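Aminotransferase class-III (Sphaerobacter thermophilus DSM 20745, PDB 6K8H) belongs to the class-III aminotransferases and binds (5-hydroxy-4,6-dimethylpyridin-3-yl)methyl dihydrogen phosphate in a pocket to which the second subunit contributes. Local coordinates at residues B[216-221]-B[251-256]; B[106-111]-B[119-124]; B[95-100]-B[320-325]. One frame throughout, in Å; residues are numbered along the deposited sequence.

All three contacts are buried, but in different settings. Interaction 1 pairs two inner strands of the seven-stranded sheet through backbone hydrogen bonds, touches no other protein chain, and carries the pocket residue Asp255. Interaction 2 reaches the same sheet at 120-124, its outermost strand within this chain, and packs a helix there mainly by apolar side chains. Interaction 3 joins a loop to the capped start of helix 322-334 by apolar packing and a backbone carbonyl set against the helix start. Interactions 2 and 3 touch: Met325 CE lies 3.7 Å from Phe123 CD1 and also meets Leu107. Both of them border the second subunit. Interaction 1 stands apart, its nearest atoms about 9 Å from those of interaction 2.

Interaction 1. Residues B[216-221]-B[251-256]; sequences LAAVLI and VLIFDE. With PLR ((5-hydroxy-4,6-dimethylpyridin-3-yl)methyl dihydrogen phosphate), chain D.
Strands 216-221 and 251-255 run side by side, parallel, their axes 4.7 Å apart and inclined by 25°, with Ala218 level with Val251 and Ile221 with Phe254. They are the two strands of a beta-alpha-beta crossover whose helix is 235-248, set inside the large mixed sheet characteristic of fold-type I aminotransferases. The pairing rests on five backbone hydrogen bonds, Val251 N to Ala217 O, Val219 N to Val251 O, Ile253 N to Val219 O, Ile221 N to Ile253 O and Asp255 N to Ile221 O, every one 2.9 Å long. Donors and acceptors alternate between the strands without a skip as far as Asp255, which shows an unbroken parallel register.

Side chains alternate between the two faces. On one, Ile253 reaches both neighbours: its CD1 meets Ala218 CB at 3.7 Å, while its CG2 meets Leu220 CD1, also at 3.7 Å, the two branched chains passing at a slant. Helix 127-142 covers this face near Ala218 and Val251. On the other, the Ile221 and Phe254 side chains lie alongside one another and point the same way, with Ile221 CG2 3.5 Å from Phe254 CD1. The same methyl meets Leu252 CD1 at 3.9 Å, so one methyl touches two side chains of the partner strand. Helix 235-248 packs on Val219 and Ile221 here.

At the C-terminal end the pairing delivers Asp255 to the bound (5-hydroxy-4,6-dimethylpyridin-3-yl)methyl dihydrogen phosphate. The carboxylate, with CG anti to the backbone N (chi1 -180°), extends toward the pyridine ring. Its OD1 is hydrogen-bonded to Val257 N and its OD2 to His155 ND1, which fixes the group from both oxygens, and OD2 lies 2.7 Å from the ring nitrogen N1.

Interaction 2. Residues B[106-111]-B[119-124]; sequences ALAELL and QQVRFT
Phe123 pushes the far end of its ring against the side of the helix, where Leu107 crosses it at a slant: Leu107 CD2 is 3.7 Å from Phe123 CE1, and Leu107 CG also lies close to CE1 and CZ. Leu107 reaches the ring with CG anti to its backbone N (chi1 -170°). One turn further on, Leu111 meets the same ring tip to tip, its CD1 standing 4.0 Å from Phe123 CE1. The rim is met from the backbone as well, since Ala108 N lies near the ring plane at the edge, 3.8 Å from CZ.

Helix 102-114 and strand 120-124 are neighbours in sequence and fold back on each other, the short segments making an angle of 134° with axes 8.4 Å apart. The strand is the outermost one on its side of the large mixed sheet within this chain, pairs antiparallel with 291-295, and starts with a classic beta bulge in which Gln119 and Gln120 both face Gly295. Helix 322-334 covers the Leu107 and Phe123 side of the contact. The second subunit comes up to this edge too: its Thr35 is hydrogen-bonded to Phe123 N, and its Val29 packs on Ala108.

Two residues before Phe123, Val121 points the same way and makes the other close approach. Its CG2, placed between the backbone N and the carbonyl carbon, comes within 3.5 Å of Ala108 CB, and Ala108 and Val121 are the pair whose CA atoms come nearest across the two segments, 6.3 Å apart, consistent with the small alanine side chain at this level.

Interaction 3. Residues B[95-100]-B[320-325]; sequences VAFAMP and ANPVTM
Val95, Ala96 and Phe97 pack against the start of helix 322-334, whose N-cap is Asn321 and whose first residue is Pro322. The segment 95-100 has no regular structure; it belongs to the loop between helices 81-91 and 102-114, so the contact joins that loop to a helix more than 200 residues further along the chain.

The apolar contacts lie at the two ends. The side chains of Val95 and Val323 run alongside one another, and Val323 CG2 is 3.6 Å from Val95 CB and nearly as close to Val95 CG1. At the other end the proline ring is met by an aromatic edge: Pro322 CG lies near the plane of the Phe97 ring, 3.7 Å from CD2, with CE2 almost equally near. His78 of the second subunit meets the Phe97 ring as well, so Phe97 stands where the helix start borders the dimer partner.

Between them the contact involves the backbone. Val95 O sits 3.3 Å from Pro322 CD and 3.6 Å from Asn321 CB, two carbon atoms on successive residues, which sets this carbonyl oxygen against the residues at the helix start. Ala96 CA follows, 3.9 Å from the same Pro322 CD.

Polar bonding is found within the helix start itself. Asn321 CG lies between its backbone N and carbonyl carbon (chi1 73°), which turns the amide back over the first turn. Its ND2 is hydrogen-bonded to Phe318 O, just before the segment, and to Thr324 OG1 at 3.0 Å, while that hydroxyl is also hydrogen-bonded to Pro289 O. The capping bond from Thr324 N to Asn321 OD1 is 2.9 Å long and nearly straight at the hydrogen (176°), yet the donor stands 41° out of the side-chain carbonyl plane.

Interaction 1. Residues B[216-221]-B[251-256]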
loop_
_atom_site.group_PDB
_atom_site.type_symbol
_atom_site.label_atom_id
_atom_site.label_comp_id
_atom_site.label_asym_id
_atom_site.label_seq_id
_atom_site.Cartn_x
_atom_site.Cartn_y
_atom_site.Cartn_z
ATOM N N LEU B 216 10.536 17.546 -16.926
ATOM C CA LEU B 216 10.396 17.220 -15.508
ATOM C C LEU B 216 8.975 17.533 -15.063
ATOM O O LEU B 216 8.584 18.705 -14.978
ATOM C CB LEU B 216 11.398 18.010 -14.673
ATOM C CG LEU B 216 12.806 17.462 -14.465
ATOM C CD1 LEU B 216 13.651 18.441 -13.657
ATOM C CD2 LEU B 216 12.744 16.092 -13.776
ATOM N N ALA B 217 8.209 16.480 -14.751
ATOM C CA ALA B 217 6.896 16.658 -14.131
ATOM C C ALA B 217 6.999 17.113 -12.677
ATOM O O ALA B 217 6.179 17.916 -12.215
ATOM C CB ALA B 217 6.102 15.355 -14.194
ATOM N N ALA B 218 7.982 16.605 -11.935
ATOM C CA ALA B 218 8.040 16.853 -10.502
ATOM C C ALA B 218 9.471 16.791 -9.984
ATOM O O ALA B 218 10.331 16.105 -10.548
ATOM C CB ALA B 218 7.211 15.830 -9.715
ATOM N N VAL B 219 9.698 17.503 -8.882
ATOM C CA VAL B 219 10.852 17.301 -8.002
ATOM C C VAL B 219 10.318 16.787 -6.668
ATOM O O VAL B 219 9.464 17.430 -6.046
ATOM C CB VAL B 219 11.663 18.588 -7.788
ATOM C CG1 VAL B 219 12.761 18.336 -6.747
ATOM C CG2 VAL B 219 12.260 19.114 -9.082
ATOM N N LEU B 220 10.816 15.639 -6.227
ATOM C CA LEU B 220 10.390 15.026 -4.975
ATOM C C LEU B 220 11.499 15.217 -3.952
ATOM O O LEU B 220 12.659 14.895 -4.233
ATOM C CB LEU B 220 10.088 13.542 -5.191
ATOM C CG LEU B 220 9.920 12.587 -4.020
ATOM C CD1 LEU B 220 8.561 12.815 -3.372
ATOM C CD2 LEU B 220 10.074 11.172 -4.545
ATOM N N ILE B 221 11.160 15.762 -2.784
ATOM C CA ILE B 221 12.179 16.079 -1.789
ATOM C C ILE B 221 11.662 15.776 -0.386
ATOM O O ILE B 221 10.552 16.177 -0.025
ATOM C CB ILE B 221 12.636 17.547 -1.892
ATOM C CG1 ILE B 221 13.736 17.811 -0.865
ATOM C CG2 ILE B 221 11.443 18.501 -1.766
ATOM C CD1 ILE B 221 14.372 19.187 -0.997
ATOM N N VAL B 251 6.088 20.389 -10.659
ATOM C CA VAL B 251 5.376 20.144 -9.408
ATOM C C VAL B 251 6.397 19.848 -8.314
ATOM O O VAL B 251 7.198 18.916 -8.439
ATOM C CB VAL B 251 4.390 18.978 -9.570
ATOM C CG1 VAL B 251 3.807 18.581 -8.233
ATOM C CG2 VAL B 251 3.285 19.332 -10.586
ATOM N N LEU B 252 6.357 20.621 -7.228
ATOM C CA LEU B 252 7.219 20.371 -6.074
ATOM C C LEU B 252 6.462 19.495 -5.076
ATOM O O LEU B 252 5.416 19.900 -4.540
ATOM C CB LEU B 252 7.669 21.690 -5.441
ATOM C CG LEU B 252 8.564 21.643 -4.187
ATOM C CD1 LEU B 252 9.845 20.823 -4.400
ATOM C CD2 LEU B 252 8.914 23.063 -3.745
ATOM N N ILE B 253 6.978 18.285 -4.845
ATOM C CA ILE B 253 6.384 17.322 -3.925
ATOM C C ILE B 253 7.277 17.203 -2.692
ATOM O O ILE B 253 8.440 16.798 -2.801
ATOM C CB ILE B 253 6.214 15.940 -4.576
ATOM C CG1 ILE B 253 5.386 16.016 -5.866
ATOM C CG2 ILE B 253 5.569 14.977 -3.590
ATOM C CD1 ILE B 253 5.414 14.736 -6.638
ATOM N N PHE B 254 6.723 17.491 -1.522
ATOM C CA PHE B 254 7.395 17.182 -0.265
ATOM C C PHE B 254 7.020 15.774 0.177
ATOM O O PHE B 254 5.840 15.419 0.186
ATOM C CB PHE B 254 7.018 18.171 0.838
ATOM C CG PHE B 254 7.768 19.474 0.771
ATOM C CD1 PHE B 254 8.482 19.823 -0.364
ATOM C CD2 PHE B 254 7.737 20.357 1.842
ATOM C CE1 PHE B 254 9.154 21.027 -0.441
ATOM C CE2 PHE B 254 8.419 21.565 1.783
ATOM C CZ PHE B 254 9.135 21.898 0.638
ATOM N N ASP B 255 8.026 14.977 0.535
ATOM C CA ASP B 255 7.809 13.682 1.180
ATOM C C ASP B 255 7.900 13.916 2.681
ATOM O O ASP B 255 9.000 13.980 3.241
ATOM C CB ASP B 255 8.832 12.655 0.705
ATOM C CG ASP B 255 8.641 11.282 1.351
ATOM O OD1 ASP B 255 7.867 11.168 2.328
ATOM O OD2 ASP B 255 9.274 10.305 0.882
ATOM N N GLU B 256 6.743 14.059 3.334
ATOM C CA GLU B 256 6.674 14.215 4.781
ATOM C C GLU B 256 6.147 12.960 5.467
ATOM O O GLU B 256 5.536 13.047 6.535
ATOM C CB GLU B 256 5.823 15.430 5.161
ATOM C CG GLU B 256 6.370 16.758 4.623
ATOM C CD GLU B 256 6.355 17.886 5.667
ATOM O OE1 GLU B 256 6.699 17.637 6.850
ATOM O OE2 GLU B 256 6.005 19.024 5.291
HETATM N N1 PLR D . 8.851 8.245 2.547
HETATM C C2 PLR D . 9.584 8.335 3.651
HETATM C C2A PLR D . 10.368 9.580 3.904
HETATM C C3 PLR D . 9.602 7.280 4.575
HETATM O O3 PLR D . 10.349 7.411 5.689
HETATM C C4 PLR D . 8.846 6.119 4.319
HETATM C C4A PLR D . 8.850 5.015 5.280
HETATM C C5 PLR D . 8.078 6.061 3.151
HETATM C C6 PLR D . 8.132 7.131 2.300
HETATM C C5A PLR D . 7.266 4.843 2.800
HETATM O O4P PLR D . 6.097 4.614 3.645
HETATM P P PLR D . 5.539 3.116 3.825
HETATM O O1P PLR D . 5.319 2.609 2.436
HETATM O O2P PLR D . 6.601 2.361 4.536
HETATM O O3P PLR D . 4.278 3.223 4.621
#

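Interaction 2. Residues B[106-111]-B[119-124]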
loop_
_atom_site.group_PDB
_atom_site.type_symbol
_atom_site.label_atom_id
_atom_site.label_comp_id
_atom_site.label_asym_id
_atom_site.label_seq_id
_atom_site.Cartn_x
_atom_site.Cartn_y
_atom_site.Cartn_z
ATOM N N ALA B 106 -13.746 13.548 8.006
ATOM C CA ALA B 106 -13.263 14.096 9.272
ATOM C C ALA B 106 -11.740 14.203 9.283
ATOM O O ALA B 106 -11.172 15.250 9.649
ATOM C CB ALA B 106 -13.751 13.221 10.427
ATOM N N LEU B 107 -11.052 13.133 8.849
ATOM C CA LEU B 107 -9.589 13.192 8.838
ATOM C C LEU B 107 -9.073 14.193 7.803
ATOM O O LEU B 107 -8.091 14.908 8.061
ATOM C CB LEU B 107 -8.982 11.808 8.597
ATOM C CG LEU B 107 -7.462 11.767 8.812
ATOM C CD1 LEU B 107 -7.061 12.437 10.133
ATOM C CD2 LEU B 107 -6.903 10.331 8.768
ATOM N N ALA B 108 -9.700 14.248 6.621
ATOM C CA ALA B 108 -9.295 15.237 5.629
ATOM C C ALA B 108 -9.486 16.662 6.150
ATOM O O ALA B 108 -8.643 17.540 5.908
ATOM C CB ALA B 108 -10.068 15.008 4.328
ATOM N N GLU B 109 -10.589 16.914 6.867
ATOM C CA GLU B 109 -10.811 18.229 7.459
ATOM C C GLU B 109 -9.697 18.587 8.444
ATOM O O GLU B 109 -9.168 19.707 8.417
ATOM C CB GLU B 109 -12.192 18.268 8.123
ATOM C CG GLU B 109 -13.317 18.634 7.136
ATOM C CD GLU B 109 -14.726 18.327 7.652
ATOM O OE1 GLU B 109 -14.862 17.716 8.734
ATOM O OE2 GLU B 109 -15.700 18.690 6.956
ATOM N N LEU B 110 -9.291 17.638 9.295
ATOM C CA LEU B 110 -8.198 17.934 10.225
ATOM C C LEU B 110 -6.892 18.242 9.485
ATOM O O LEU B 110 -6.218 19.245 9.774
ATOM C CB LEU B 110 -8.002 16.774 11.203
ATOM C CG LEU B 110 -6.922 16.975 12.283
ATOM C CD1 LEU B 110 -7.294 16.229 13.576
ATOM C CD2 LEU B 110 -5.538 16.537 11.793
ATOM N N LEU B 111 -6.499 17.371 8.543
ATOM C CA LEU B 111 -5.232 17.573 7.836
ATOM C C LEU B 111 -5.222 18.890 7.065
ATOM O O LEU B 111 -4.218 19.612 7.074
ATOM C CB LEU B 111 -4.946 16.410 6.876
ATOM C CG LEU B 111 -4.540 15.081 7.533
ATOM C CD1 LEU B 111 -4.363 13.985 6.473
ATOM C CD2 LEU B 111 -3.278 15.246 8.351
ATOM N N GLN B 119 -4.962 21.850 0.564
ATOM C CA GLN B 119 -6.326 22.255 0.261
ATOM C C GLN B 119 -7.236 21.048 0.084
ATOM O O GLN B 119 -8.390 21.075 0.529
ATOM C CB GLN B 119 -6.355 23.108 -1.015
ATOM C CG GLN B 119 -5.340 24.238 -1.051
ATOM C CD GLN B 119 -5.601 25.207 -2.192
ATOM O OE1 GLN B 119 -5.691 24.808 -3.360
ATOM N NE2 GLN B 119 -5.748 26.487 -1.855
ATOM N N GLN B 120 -6.733 19.989 -0.559
ATOM C CA GLN B 120 -7.458 18.730 -0.669
ATOM C C GLN B 120 -6.491 17.568 -0.488
ATOM O O GLN B 120 -5.293 17.696 -0.754
ATOM C CB GLN B 120 -8.167 18.584 -2.028
ATOM C CG GLN B 120 -9.245 19.643 -2.291
ATOM C CD GLN B 120 -9.779 19.592 -3.703
ATOM O OE1 GLN B 120 -9.102 19.132 -4.619
ATOM N NE2 GLN B 120 -11.001 20.064 -3.887
ATOM N N VAL B 121 -7.023 16.428 -0.029
ATOM C CA VAL B 121 -6.229 15.222 0.177
ATOM C C VAL B 121 -6.969 14.017 -0.391
ATOM O O VAL B 121 -8.172 14.065 -0.658
ATOM C CB VAL B 121 -5.882 14.971 1.671
ATOM C CG1 VAL B 121 -5.270 16.207 2.304
ATOM C CG2 VAL B 121 -7.112 14.523 2.441
ATOM N N ARG B 122 -6.206 12.940 -0.600
ATOM C CA ARG B 122 -6.689 11.587 -0.860
ATOM C C ARG B 122 -5.861 10.617 -0.024
ATOM O O ARG B 122 -4.650 10.809 0.136
ATOM C CB ARG B 122 -6.569 11.205 -2.343
ATOM C CG ARG B 122 -7.552 11.897 -3.268
ATOM C CD ARG B 122 -7.332 11.482 -4.707
ATOM N NE ARG B 122 -7.945 10.197 -5.064
ATOM C CZ ARG B 122 -9.184 10.059 -5.539
ATOM N NH1 ARG B 122 -9.956 11.120 -5.700
ATOM N NH2 ARG B 122 -9.658 8.862 -5.865
ATOM N N PHE B 123 -6.502 9.564 0.481
ATOM C CA PHE B 123 -5.834 8.577 1.319
ATOM C C PHE B 123 -5.448 7.347 0.505
ATOM O O PHE B 123 -6.151 6.949 -0.435
ATOM C CB PHE B 123 -6.726 8.175 2.495
ATOM C CG PHE B 123 -7.070 9.324 3.390
ATOM C CD1 PHE B 123 -6.166 9.758 4.346
ATOM C CD2 PHE B 123 -8.264 10.006 3.239
ATOM C CE1 PHE B 123 -6.458 10.837 5.156
ATOM C CE2 PHE B 123 -8.565 11.092 4.049
ATOM C CZ PHE B 123 -7.660 11.510 5.003
ATOM N N THR B 124 -4.301 6.769 0.863
ATOM C CA THR B 124 -3.779 5.547 0.273
ATOM C C THR B 124 -3.508 4.559 1.403
ATOM O O THR B 124 -3.837 4.841 2.561
ATOM C CB THR B 124 -2.499 5.829 -0.510
ATOM O OG1 THR B 124 -1.479 6.218 0.415
ATOM C CG2 THR B 124 -2.712 6.958 -1.538
#

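Interaction 3. Residues B[95-100]-B[320-325]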
loop_
_atom_site.group_PDB
_atom_site.type_symbol
_atom_site.label_atom_id
_atom_site.label_comp_id
_atom_site.label_asym_id
_atom_site.label_seq_id
_atom_site.Cartn_x
_atom_site.Cartn_y
_atom_site.Cartn_z
ATOM N N VAL B 95 -15.498 -2.491 9.315
ATOM C CA VAL B 95 -14.134 -1.992 9.157
ATOM C C VAL B 95 -13.821 -1.503 7.748
ATOM O O VAL B 95 -12.801 -0.816 7.568
ATOM C CB VAL B 95 -13.098 -3.048 9.596
ATOM C CG1 VAL B 95 -13.423 -3.525 10.984
ATOM C CG2 VAL B 95 -13.080 -4.225 8.642
ATOM N N ALA B 96 -14.663 -1.803 6.757
ATOM C CA ALA B 96 -14.427 -1.368 5.385
ATOM C C ALA B 96 -15.727 -1.468 4.590
ATOM O O ALA B 96 -16.525 -2.382 4.798
ATOM C CB ALA B 96 -13.326 -2.195 4.718
ATOM N N PHE B 97 -15.919 -0.530 3.663
ATOM C CA PHE B 97 -17.153 -0.418 2.894
ATOM C C PHE B 97 -16.826 -0.019 1.468
ATOM O O PHE B 97 -15.859 0.708 1.226
ATOM C CB PHE B 97 -18.114 0.641 3.480
ATOM C CG PHE B 97 -18.466 0.401 4.913
ATOM C CD1 PHE B 97 -19.540 -0.408 5.247
ATOM C CD2 PHE B 97 -17.709 0.958 5.929
ATOM C CE1 PHE B 97 -19.864 -0.646 6.571
ATOM C CE2 PHE B 97 -18.031 0.721 7.251
ATOM C CZ PHE B 97 -19.111 -0.090 7.567
ATOM N N ALA B 98 -17.653 -0.478 0.524
ATOM C CA ALA B 98 -17.573 -0.026 -0.863
ATOM C C ALA B 98 -18.396 1.236 -1.116
ATOM O O ALA B 98 -18.900 1.445 -2.234
ATOM C CB ALA B 98 -18.003 -1.140 -1.820
ATOM N N MET B 99 -18.579 2.056 -0.093
ATOM C CA MET B 99 -19.091 3.413 -0.168
ATOM C C MET B 99 -18.154 4.297 0.636
ATOM O O MET B 99 -17.491 3.806 1.558
ATOM C CB MET B 99 -20.506 3.530 0.416
ATOM C CG MET B 99 -21.554 2.618 -0.181
ATOM S SD MET B 99 -23.100 2.782 0.753
ATOM C CE MET B 99 -24.118 1.542 -0.067
ATOM N N PRO B 100 -18.070 5.593 0.320
ATOM C CA PRO B 100 -17.340 6.517 1.203
ATOM C C PRO B 100 -18.027 6.618 2.560
ATOM O O PRO B 100 -19.193 6.254 2.720
ATOM C CB PRO B 100 -17.394 7.854 0.446
ATOM C CG PRO B 100 -18.673 7.739 -0.404
ATOM C CD PRO B 100 -18.676 6.290 -0.834
ATOM N N ALA B 320 -8.973 4.873 2.759
ATOM C CA ALA B 320 -9.892 5.578 3.654
ATOM C C ALA B 320 -10.825 4.615 4.392
ATOM O O ALA B 320 -11.953 4.968 4.733
ATOM C CB ALA B 320 -10.700 6.643 2.900
ATOM N N ASN B 321 -10.359 3.397 4.668
ATOM C CA ASN B 321 -11.169 2.495 5.466
ATOM C C ASN B 321 -11.416 3.127 6.838
ATOM O O ASN B 321 -10.584 3.889 7.340
ATOM C CB ASN B 321 -10.496 1.133 5.601
ATOM C CG ASN B 321 -9.309 1.163 6.540
ATOM O OD1 ASN B 321 -9.465 1.033 7.754
ATOM N ND2 ASN B 321 -8.112 1.341 5.984
ATOM N N PRO B 322 -12.586 2.893 7.430
ATOM C CA PRO B 322 -12.935 3.630 8.658
ATOM C C PRO B 322 -12.036 3.321 9.845
ATOM O O PRO B 322 -11.875 4.179 10.716
ATOM C CB PRO B 322 -14.384 3.201 8.922
ATOM C CG PRO B 322 -14.911 2.843 7.555
ATOM C CD PRO B 322 -13.745 2.208 6.841
ATOM N N VAL B 323 -11.438 2.140 9.931
ATOM C CA VAL B 323 -10.554 1.896 11.063
ATOM C C VAL B 323 -9.356 2.837 11.009
ATOM O O VAL B 323 -9.056 3.536 11.982
ATOM C CB VAL B 323 -10.130 0.422 11.123
ATOM C CG1 VAL B 323 -9.089 0.246 12.208
ATOM C CG2 VAL B 323 -11.352 -0.435 11.408
ATOM N N THR B 324 -8.648 2.861 9.875
ATOM C CA THR B 324 -7.518 3.776 9.731
ATOM C C THR B 324 -7.946 5.228 9.903
ATOM O O THR B 324 -7.233 6.018 10.531
ATOM C CB THR B 324 -6.855 3.587 8.370
ATOM O OG1 THR B 324 -6.388 2.241 8.246
ATOM C CG2 THR B 324 -5.670 4.573 8.183
ATOM N N MET B 325 -9.123 5.595 9.383
ATOM C CA MET B 325 -9.556 6.990 9.475
ATOM C C MET B 325 -9.833 7.391 10.917
ATOM O O MET B 325 -9.443 8.479 11.348
ATOM C CB MET B 325 -10.797 7.216 8.607
ATOM C CG MET B 325 -10.544 7.015 7.116
ATOM S SD MET B 325 -9.390 8.192 6.364
ATOM C CE MET B 325 -7.824 7.313 6.514
#